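Local atomic coordinates of endo-1,4-beta-xylanase (Pseudoalteromonas haloplanktis, PDB entry 1H12), a protein that hydrolyses internal beta-1,4-xylosidic linkages of xylan as a cold-adapted family 8 glycoside hydrolase, and probably also cleaves beta-1,4-glucans. Residues Glu326-Tyr331 with Gln335-Ala340. Residues are numbered along the deposited sequence; the frame is centred on the assembly and turned at random.
With XYP (beta-D-xylopyranose), chain B.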
loop_
_atom_site.group_PDB
_atom_site.type_symbol
_atom_site.label_atom_id
_atom_site.label_comp_id
_atom_site.label_asym_id
_atom_site.label_seq_id
_atom_site.Cartn_x
_atom_site.Cartn_y
_atom_site.Cartn_z
ATOM N N GLU A 326 -17.301 -4.943 -9.430
ATOM C CA GLU A 326 -17.244 -5.555 -8.136
ATOM C C GLU A 326 -15.843 -5.607 -7.527
ATOM O O GLU A 326 -14.843 -5.312 -8.160
ATOM C CB GLU A 326 -17.869 -6.946 -8.197
ATOM C CG GLU A 326 -19.350 -6.944 -8.488
ATOM C CD GLU A 326 -20.018 -8.302 -8.412
ATOM O OE1 GLU A 326 -19.403 -9.285 -7.975
ATOM O OE2 GLU A 326 -21.200 -8.369 -8.854
ATOM N N GLN A 327 -15.812 -6.048 -6.269
ATOM C CA GLN A 327 -14.597 -6.142 -5.485
ATOM C C GLN A 327 -13.739 -7.334 -5.799
ATOM O O GLN A 327 -12.515 -7.274 -5.527
ATOM C CB GLN A 327 -14.971 -6.176 -3.989
ATOM C CG GLN A 327 -15.567 -4.844 -3.528
ATOM C CD GLN A 327 -15.715 -4.681 -2.022
ATOM O OE1 GLN A 327 -15.731 -5.627 -1.269
ATOM N NE2 GLN A 327 -15.790 -3.436 -1.597
ATOM N N VAL A 328 -14.302 -8.402 -6.310
ATOM C CA VAL A 328 -13.572 -9.648 -6.538
ATOM C C VAL A 328 -13.934 -10.262 -7.894
ATOM O O VAL A 328 -15.119 -10.486 -8.215
ATOM C CB VAL A 328 -13.815 -10.673 -5.447
ATOM C CG1 VAL A 328 -13.072 -11.980 -5.725
ATOM C CG2 VAL A 328 -13.427 -10.155 -4.085
ATOM N N TYR A 329 -12.933 -10.490 -8.707
ATOM C CA TYR A 329 -13.075 -11.200 -10.012
ATOM C C TYR A 329 -12.138 -12.378 -10.024
ATOM O O TYR A 329 -11.059 -12.341 -9.441
ATOM C CB TYR A 329 -12.770 -10.268 -11.204
ATOM C CG TYR A 329 -13.869 -9.253 -11.420
ATOM C CD1 TYR A 329 -13.884 -8.047 -10.747
ATOM C CD2 TYR A 329 -14.895 -9.533 -12.277
ATOM C CE1 TYR A 329 -14.934 -7.163 -10.907
ATOM C CE2 TYR A 329 -15.981 -8.661 -12.420
ATOM C CZ TYR A 329 -16.000 -7.491 -11.721
ATOM O OH TYR A 329 -17.072 -6.602 -11.792
ATOM N N SER A 330 -12.502 -13.429 -10.776
ATOM C CA SER A 330 -11.625 -14.563 -11.011
ATOM C C SER A 330 -11.807 -14.988 -12.455
ATOM O O SER A 330 -12.937 -15.214 -12.897
ATOM C CB SER A 330 -11.994 -15.736 -10.101
ATOM O OG SER A 330 -11.095 -16.791 -10.284
ATOM N N TYR A 331 -10.736 -15.022 -13.221
ATOM C CA TYR A 331 -10.824 -15.341 -14.642
ATOM C C TYR A 331 -11.813 -14.454 -15.375
ATOM O O TYR A 331 -12.527 -14.906 -16.296
ATOM C CB TYR A 331 -11.135 -16.803 -14.855
ATOM C CG TYR A 331 -10.120 -17.785 -14.344
ATOM C CD1 TYR A 331 -8.825 -17.802 -14.800
ATOM C CD2 TYR A 331 -10.458 -18.725 -13.398
ATOM C CE1 TYR A 331 -7.935 -18.800 -14.396
ATOM C CE2 TYR A 331 -9.569 -19.698 -12.963
ATOM C CZ TYR A 331 -8.329 -19.712 -13.463
ATOM O OH TYR A 331 -7.416 -20.700 -13.119
ATOM N N GLN A 335 -17.330 -12.480 -8.682
ATOM C CA GLN A 335 -17.509 -13.443 -7.608
ATOM C C GLN A 335 -18.593 -13.072 -6.602
ATOM O O GLN A 335 -18.718 -13.742 -5.589
ATOM C CB GLN A 335 -16.189 -13.750 -6.932
ATOM C CG GLN A 335 -15.152 -14.328 -7.853
ATOM C CD GLN A 335 -15.588 -15.620 -8.494
ATOM O OE1 GLN A 335 -15.790 -16.632 -7.810
ATOM N NE2 GLN A 335 -15.712 -15.616 -9.815
ATOM N N ASN A 336 -19.387 -12.052 -6.879
ATOM C CA ASN A 336 -20.523 -11.672 -6.030
ATOM C C ASN A 336 -20.094 -11.289 -4.608
ATOM O O ASN A 336 -20.771 -11.590 -3.631
ATOM C CB ASN A 336 -21.605 -12.743 -6.046
ATOM C CG ASN A 336 -22.927 -12.212 -5.612
ATOM O OD1 ASN A 336 -23.254 -11.001 -5.772
ATOM N ND2 ASN A 336 -23.743 -13.117 -4.982
ATOM N N ARG A 337 -18.997 -10.561 -4.501
ATOM C CA ARG A 337 -18.471 -10.038 -3.227
ATOM C C ARG A 337 -18.655 -8.546 -3.071
ATOM O O ARG A 337 -17.889 -7.893 -2.347
ATOM C CB ARG A 337 -17.011 -10.450 -3.043
ATOM C CG ARG A 337 -16.783 -11.936 -3.081
ATOM C CD ARG A 337 -17.476 -12.616 -1.981
ATOM N NE ARG A 337 -17.146 -14.037 -1.955
ATOM C CZ ARG A 337 -16.187 -14.573 -1.247
ATOM N NH1 ARG A 337 -15.291 -13.759 -0.565
ATOM N NH2 ARG A 337 -16.119 -15.934 -1.309
ATOM N N GLY A 338 -19.652 -7.989 -3.764
ATOM C CA GLY A 338 -20.065 -6.631 -3.563
ATOM C C GLY A 338 -19.553 -5.657 -4.596
ATOM O O GLY A 338 -18.463 -5.846 -5.163
ATOM N N CYS A 339 -20.313 -4.613 -4.810
ATOM C CA CYS A 339 -19.877 -3.502 -5.585
ATOM C C CYS A 339 -18.612 -2.889 -5.006
ATOM O O CYS A 339 -18.412 -2.861 -3.804
ATOM C CB CYS A 339 -20.943 -2.408 -5.711
ATOM S SG CYS A 339 -22.364 -2.856 -6.736
ATOM N N ALA A 340 -17.780 -2.323 -5.876
ATOM C CA ALA A 340 -16.574 -1.634 -5.436
ATOM C C ALA A 340 -16.882 -0.655 -4.341
ATOM O O ALA A 340 -17.731 0.201 -4.461
ATOM C CB ALA A 340 -15.967 -0.884 -6.574
HETATM O O1 XYP B . -19.452 0.239 2.798
HETATM C C1 XYP B . -19.242 -1.010 2.116
HETATM C C2 XYP B . -17.889 -1.057 1.621
HETATM C C3 XYP B . -17.528 -2.316 0.924
HETATM C C4 XYP B . -18.145 -3.522 1.650
HETATM C C5 XYP B . -19.593 -3.274 2.033
HETATM O O2 XYP B . -17.521 0.052 0.798
HETATM O O3 XYP B . -16.117 -2.421 0.744
HETATM O O4 XYP B . -17.984 -4.725 0.947
HETATM O O5 XYP B . -19.673 -2.053 2.777
HETATM O O HOH W 1 -17.156 -9.704 -6.546
#
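The carboxylate of E326 reaches across to the turn at N336 and R337, a case of a buried acid that meets the backbone of a loop partly through a water. Its CG lies anti to the carbonyl carbon (chi1 -66°) and the chain then runs extended. This carries E326 OE1 to 3.0 Å from N336 N, a weak, bent hydrogen bond. A water joins E326 OE1, V328 O and R337 N, donating to the two oxygens and accepting from R337 N at 2.9 Å. OE2 turns to K322 in a salt bridge and to N320. Losing the carboxylate to an alanine here would probably cost K322 this salt bridge and leave N336 N and the water without the oxygen that joins them, so that the turn is held less firmly at N336 and R337. Two backbone bonds frame this polar centre, Q327 N to G338 O at 2.9 Å and Q335 N to V328 O at 3.0 Å. Beside it V328 points toward the loop and splits its methyls between two partners: CG1 meets CB and CG of Q335, whose side chain crosses at about a right angle, while CG2 lies 3.7 Å from R337 CB. Q335, bent at chi2 (-59°), brings its amide alongside S330 CB, and its NE2 bonds to G333 O. At the other end Q327 extends to the bound xylose, its amide lying close to O3 and O4 of the sugar; Q327 thus brings this end of the contact to the sugar pocket. C339, bridged by backbone to E326, is tied to C324 by a disulfide. The pair extends the hairpin of strands 329-330 and 333-334, with W277 of neighbouring strand 277-278 packing against V328, S330, Q335 and R337, and the loop leading on into helix 342-351.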